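Beta-N-acetylglucosaminidase (Thermotoga maritima, PDB 3WO8) probably hydrolyses terminal non-reducing N-acetyl-D-hexosamine residues of N-acetyl-beta-D-hexosaminides, as a TIM-barrel glycosidase of family 3. Local coordinates at residues 112-116 against 117-121; 238-242 against 243-247; 317-320 against 321-325. All coordinates share one frame; numbering follows the deposited sequence.

Contact 1: 112-116 against 117-121; sequences KIMEI and VGLNM
The V117 side chain lies over the preceding turn of its own helix: CG2 meets the carbonyl oxygen of I113 at 3.0 Å, and the same methyl lies 4.1 Å from CG2 of I113. The valine torsion explains this, because chi1 of 172° sends CG1 away from the backbone N and leaves CG2 beside that N, whose hydrogen is directed at I113. The bonds V117 N to I113 O (3.0 Å) and G118 N to M114 O (2.8 Å) keep the helical spacing. The departure comes with L119 N, which reaches back five residues to the same M114 O at 2.9 Å, so that this oxygen accepts twice. The two donors approach differently: G118 N comes in almost in line with the carbonyl, whereas L119 N stands above the carbonyl plane. The bond from L119, together with the positive phi of G118 (128°), identifies a Schellman motif with G118 as its C-prime residue. At these backbone angles a CB would collide with the V117 carbonyl oxygen, so the absence of a side chain is part of the turn. L119 folds back on the helix, its CB 3.8 Å from CB of M114, and E115 CA makes a CA-H...O contact of 3.5 Å with L119 O. Around the turn, L56 and M60 of helix 53-66 touch V117 and L119 respectively, while I116 packs on V109 of the second subunit. The N120 side-chain amide bonds to F69 O and to I71 N of strand 70-72. Chemically, two amides at the helix end are satisfied by one buried carbonyl, and M114 and L119 add an apolar contact across the turn, consistent with a helix end that closes in a buried place before a short loop leads to strand 121-122.

Contact 2: 238-242 against 243-247; sequences IITDV and LREKI
This is a contact along one helix, 236-247, which comes after strand 216-219 in the chain and before strand 253-257, that strand's neighbour in the parallel barrel sheet. Its backbone bonds reach five residues back, the mark of a wider pi-type turn. R244 N donates to I239 O at 3.0 Å (152° at the hydrogen), and K246 N reaches D241 O at 3.0 Å and 160°; the E245 N to T240 O and I247 N to V242 O bonds follow the same spacing but are weak. The axes of the two short segments diverge by 19°. On the outer side, D241 and E245 extend alongside each other, with D241 OD1 only 3.4 Å from E245 OE1. Both are acceptors of like charge, so this approach probably costs energy and could favour a proton on one of them. E245 also crosses T240 obliquely, its OE2 3.9 Å from the T240 methyl CG2, while T240 OG1 bonds to A279 O. R244 bends at chi2, its CG 3.0 Å from I239 O, and carries its guanidinium on to N282 OD1, G280 O and G251 O. Among its neighbours, the helix sets I238, V242, L243 and I247 against F173 of strand 167-173, L243 and R244 against V253 of strand 253-257, and V242 and I247 against W198 of helix 194-199, with which K246 also makes a cation-pi contact.

Contact 3: 317-320 against 321-325; sequences IRTV and EKYLA
E321, V320 and T319 carry this contact along helix 310-326. E321 runs beside I317, pointing the same way: its chain is extended beyond CG, and chi1 of -70° holds CG near the backbone N, 3.1 Å from I317 O. The carboxylate carbon CD then comes 3.9 Å from the I317 methyl CG2. With an alanine here the carboxylate is gone, which would probably leave the I317 CG2 methyl without the group beside it and the R318 guanidinium with less negative charge nearby. V320 contributes mainly through its carbonyl, which takes the L324 N bond at 3.0 Å and a nearly straight 169°, while its side chain is turned to K18 and L252. T319 O accepts from Y323 N at 3.2 Å and also sits at the Y323 ring edge, near the ring plane, 3.1 Å from CD1. T319 OG1 bonds to R315 O, and Y323 OH bonds to V215 O. In sum, helical bonds set the spacing and side chains add chiefly van der Waals contact; E321 OE1 and I317 O, 3.4 Å apart, are two acceptors that gain no bond from each other, and R318 NE, 5.9 Å from E321 OE1, is near enough only for a longer-range effect.

All three contacts are local to the chain and lie in the family 3 TIM-barrel domain, but they differ in depth. Contact 1 is buried and reaches the second subunit, whereas contacts 2 and 3 are partly buried: exposed charged residues such as E245, K246, R318 and K322 lie on the surface, while R244 carries its charge inward. Contact 1 joins a helix end to the loop that enters a strand; the others stay within one helix apiece. Their backbones contrast: a Schellman termination in contact 1, five-residue spacing in contact 2 and regular helical bonding in contact 3. Contact 3 approaches both others, its nearest atoms about 5 Å from each, while the nearest atoms of contacts 1 and 2 are about 13 Å apart.

Contact 1: 112-116 against 117-121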
# COMPACT_ATOMS: atom_id res chain seq x y z
N LYS B 112 10.20 0.09 7.68
CA LYS B 112 10.56 -1.14 7.03
C LYS B 112 9.88 -1.18 5.64
O LYS B 112 10.47 -1.55 4.64
CB LYS B 112 10.20 -2.34 7.93
CG LYS B 112 10.81 -3.66 7.47
CD LYS B 112 12.30 -3.81 7.81
CE LYS B 112 12.96 -5.06 7.21
NZ LYS B 112 12.84 -5.11 5.72
N ILE B 113 8.65 -0.71 5.57
CA ILE B 113 8.00 -0.60 4.27
C ILE B 113 8.66 0.44 3.32
O ILE B 113 8.82 0.20 2.13
CB ILE B 113 6.50 -0.34 4.47
CG1 ILE B 113 5.87 -1.61 5.10
CG2 ILE B 113 5.84 -0.04 3.13
CD1 ILE B 113 4.45 -1.38 5.60
N MET B 114 9.02 1.59 3.84
CA MET B 114 9.65 2.58 2.99
C MET B 114 10.87 1.94 2.38
O MET B 114 11.17 2.09 1.18
CB MET B 114 10.04 3.80 3.82
CG MET B 114 8.90 4.77 4.03
SD MET B 114 9.22 5.79 5.47
CE MET B 114 7.60 6.47 5.84
N GLU B 115 11.55 1.16 3.20
CA GLU B 115 12.79 0.57 2.79
C GLU B 115 12.65 -0.41 1.63
O GLU B 115 13.47 -0.43 0.70
CB GLU B 115 13.39 -0.14 3.96
CG GLU B 115 14.87 -0.34 3.78
CD GLU B 115 15.24 -1.75 3.94
OE1 GLU B 115 15.00 -2.50 2.97
OE2 GLU B 115 15.72 -2.08 5.05
N ILE B 116 11.62 -1.25 1.74
CA ILE B 116 11.31 -2.24 0.73
C ILE B 116 10.98 -1.54 -0.58
O ILE B 116 11.33 -2.01 -1.66
CB ILE B 116 10.17 -3.12 1.21
CG1 ILE B 116 10.71 -4.11 2.23
CG2 ILE B 116 9.56 -3.90 0.06
CD1 ILE B 116 9.66 -4.84 3.05
N VAL B 117 10.31 -0.41 -0.45
CA VAL B 117 9.82 0.34 -1.58
C VAL B 117 11.01 1.02 -2.26
O VAL B 117 11.05 1.18 -3.47
CB VAL B 117 8.84 1.42 -1.10
CG1 VAL B 117 8.46 2.34 -2.21
CG2 VAL B 117 7.59 0.81 -0.52
N GLY B 118 11.96 1.47 -1.44
CA GLY B 118 13.19 2.02 -1.95
C GLY B 118 13.53 3.38 -1.39
O GLY B 118 14.49 3.98 -1.80
N LEU B 119 12.70 3.89 -0.51
CA LEU B 119 13.02 5.08 0.20
C LEU B 119 14.08 4.77 1.26
O LEU B 119 14.08 3.69 1.87
CB LEU B 119 11.79 5.62 0.92
CG LEU B 119 10.63 6.27 0.16
CD1 LEU B 119 11.10 7.00 -1.09
CD2 LEU B 119 9.58 5.23 -0.16
N ASN B 120 14.97 5.73 1.50
CA ASN B 120 15.97 5.57 2.54
C ASN B 120 16.00 6.75 3.52
O ASN B 120 16.90 6.86 4.31
CB ASN B 120 17.32 5.30 1.89
CG ASN B 120 17.84 6.49 1.09
OD1 ASN B 120 17.24 7.58 1.07
ND2 ASN B 120 18.94 6.30 0.44
N MET B 121 14.97 7.58 3.48
CA MET B 121 14.85 8.71 4.35
C MET B 121 13.39 9.08 4.39
O MET B 121 12.65 8.76 3.44
CB MET B 121 15.62 9.88 3.74
CG MET B 121 15.49 11.22 4.49
SD MET B 121 16.68 12.50 3.97
CE MET B 121 18.17 11.57 4.14

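Contact 2: 238-242 against 243-247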
# COMPACT_ATOMS: atom_id res chain seq x y z
N ILE B 238 21.48 30.51 14.68
CA ILE B 238 20.64 29.35 15.04
C ILE B 238 21.29 28.06 14.54
O ILE B 238 21.60 27.17 15.30
CB ILE B 238 19.19 29.53 14.53
CG1 ILE B 238 18.53 30.67 15.30
CG2 ILE B 238 18.36 28.28 14.74
CD1 ILE B 238 17.23 31.14 14.70
N ILE B 239 21.58 27.98 13.27
CA ILE B 239 22.19 26.76 12.75
C ILE B 239 23.60 26.48 13.34
O ILE B 239 23.88 25.37 13.76
CB ILE B 239 22.24 26.78 11.21
CG1 ILE B 239 20.81 26.82 10.65
CG2 ILE B 239 23.04 25.59 10.69
CD1 ILE B 239 20.71 26.72 9.13
N THR B 240 24.51 27.47 13.35
CA THR B 240 25.80 27.26 14.02
C THR B 240 25.75 27.43 15.55
O THR B 240 26.20 26.56 16.29
CB THR B 240 26.89 28.14 13.45
OG1 THR B 240 27.23 27.64 12.16
CG2 THR B 240 28.13 28.06 14.34
N ASP B 241 25.22 28.53 16.04
CA ASP B 241 25.37 28.80 17.47
C ASP B 241 24.48 27.93 18.34
O ASP B 241 24.98 27.21 19.20
CB ASP B 241 25.26 30.31 17.80
CG ASP B 241 26.36 31.16 17.06
OD1 ASP B 241 27.41 30.64 16.62
OD2 ASP B 241 26.14 32.37 16.88
N VAL B 242 23.17 27.94 18.11
CA VAL B 242 22.27 27.07 18.91
C VAL B 242 22.33 25.55 18.56
O VAL B 242 22.13 24.71 19.44
CB VAL B 242 20.82 27.54 18.88
CG1 VAL B 242 20.21 27.25 17.54
CG2 VAL B 242 19.99 26.86 19.95
N LEU B 243 22.60 25.19 17.30
CA LEU B 243 22.47 23.77 16.91
C LEU B 243 23.79 23.05 16.85
O LEU B 243 23.99 22.04 17.54
CB LEU B 243 21.69 23.58 15.58
CG LEU B 243 21.55 22.15 15.00
CD1 LEU B 243 20.80 21.22 15.94
CD2 LEU B 243 20.88 22.12 13.64
N ARG B 244 24.70 23.55 16.02
CA ARG B 244 26.00 22.90 15.86
C ARG B 244 26.95 22.96 17.06
O ARG B 244 27.77 22.05 17.24
CB ARG B 244 26.74 23.48 14.70
CG ARG B 244 25.98 23.32 13.42
CD ARG B 244 26.62 22.29 12.57
NE ARG B 244 25.96 22.23 11.27
CZ ARG B 244 25.51 21.13 10.69
NH1 ARG B 244 25.62 19.97 11.30
NH2 ARG B 244 24.95 21.19 9.50
N GLU B 245 26.83 24.03 17.86
CA GLU B 245 27.71 24.26 19.04
C GLU B 245 26.99 23.95 20.32
O GLU B 245 27.39 23.04 21.06
CB GLU B 245 28.27 25.69 19.09
CG GLU B 245 29.08 26.05 17.85
CD GLU B 245 29.69 27.44 17.84
OE1 GLU B 245 29.15 28.39 18.45
OE2 GLU B 245 30.73 27.59 17.17
N LYS B 246 25.94 24.70 20.62
CA LYS B 246 25.30 24.53 21.90
C LYS B 246 24.77 23.09 22.07
O LYS B 246 25.01 22.47 23.09
CB LYS B 246 24.19 25.55 22.09
CG LYS B 246 23.76 25.66 23.53
CD LYS B 246 22.62 26.65 23.67
CE LYS B 246 22.39 27.08 25.11
NZ LYS B 246 22.43 25.92 26.06
N ILE B 247 24.09 22.56 21.05
CA ILE B 247 23.49 21.22 21.15
C ILE B 247 24.52 20.14 20.89
O ILE B 247 24.54 19.12 21.59
CB ILE B 247 22.33 21.02 20.16
CG1 ILE B 247 21.05 21.59 20.75
CG2 ILE B 247 22.13 19.54 19.85
CD1 ILE B 247 20.00 21.93 19.71

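Contact 3: 317-320 against 321-325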
# COMPACT_ATOMS: atom_id res chain seq x y z
N ILE B 317 29.65 18.77 1.86
CA ILE B 317 29.76 17.63 0.96
C ILE B 317 30.16 16.35 1.69
O ILE B 317 29.74 15.26 1.32
CB ILE B 317 30.70 17.90 -0.22
CG1 ILE B 317 30.04 18.90 -1.17
CG2 ILE B 317 30.97 16.63 -0.99
CD1 ILE B 317 31.00 19.58 -2.12
N ARG B 318 30.94 16.48 2.74
CA ARG B 318 31.41 15.33 3.47
C ARG B 318 30.31 14.79 4.38
O ARG B 318 30.05 13.60 4.37
CB ARG B 318 32.68 15.68 4.28
CG ARG B 318 33.78 14.62 4.19
CD ARG B 318 35.13 15.17 4.65
NE ARG B 318 35.66 16.21 3.75
CZ ARG B 318 35.79 17.52 4.02
NH1 ARG B 318 35.43 18.04 5.20
NH2 ARG B 318 36.29 18.32 3.09
N THR B 319 29.67 15.67 5.14
CA THR B 319 28.50 15.29 5.98
C THR B 319 27.43 14.52 5.18
O THR B 319 26.89 13.51 5.62
CB THR B 319 27.86 16.55 6.60
OG1 THR B 319 28.83 17.24 7.37
CG2 THR B 319 26.71 16.18 7.51
N VAL B 320 27.14 15.02 3.99
CA VAL B 320 26.21 14.37 3.09
C VAL B 320 26.72 13.00 2.66
O VAL B 320 25.95 12.05 2.63
CB VAL B 320 25.88 15.27 1.87
CG1 VAL B 320 25.19 14.49 0.76
CG2 VAL B 320 24.96 16.39 2.32
N GLU B 321 28.01 12.88 2.36
CA GLU B 321 28.54 11.57 1.95
C GLU B 321 28.60 10.54 3.08
O GLU B 321 28.53 9.33 2.83
CB GLU B 321 29.90 11.74 1.31
CG GLU B 321 29.81 12.44 -0.04
CD GLU B 321 31.17 12.80 -0.60
OE1 GLU B 321 32.06 13.07 0.22
OE2 GLU B 321 31.33 12.80 -1.84
N LYS B 322 28.70 11.05 4.30
CA LYS B 322 28.67 10.25 5.49
C LYS B 322 27.30 9.59 5.62
O LYS B 322 27.18 8.39 5.87
CB LYS B 322 28.93 11.15 6.72
CG LYS B 322 29.21 10.38 8.01
CD LYS B 322 29.73 11.28 9.13
CE LYS B 322 28.67 11.69 10.15
NZ LYS B 322 28.87 11.07 11.50
N TYR B 323 26.26 10.39 5.46
CA TYR B 323 24.91 9.92 5.61
C TYR B 323 24.58 8.93 4.51
O TYR B 323 24.06 7.85 4.74
CB TYR B 323 23.97 11.09 5.58
CG TYR B 323 23.78 11.65 6.95
CD1 TYR B 323 24.77 12.35 7.59
CD2 TYR B 323 22.58 11.48 7.60
CE1 TYR B 323 24.56 12.89 8.86
CE2 TYR B 323 22.37 12.00 8.86
CZ TYR B 323 23.37 12.69 9.49
OH TYR B 323 23.10 13.18 10.74
N LEU B 324 24.95 9.32 3.30
CA LEU B 324 24.83 8.49 2.16
C LEU B 324 25.51 7.15 2.38
O LEU B 324 24.96 6.10 2.03
CB LEU B 324 25.45 9.21 0.97
CG LEU B 324 24.73 9.09 -0.35
CD1 LEU B 324 23.25 9.35 -0.24
CD2 LEU B 324 25.36 10.05 -1.35
N ALA B 325 26.71 7.18 2.96
CA ALA B 325 27.47 5.95 3.19
C ALA B 325 26.84 5.01 4.22
O ALA B 325 27.13 3.84 4.19
CB ALA B 325 28.89 6.26 3.59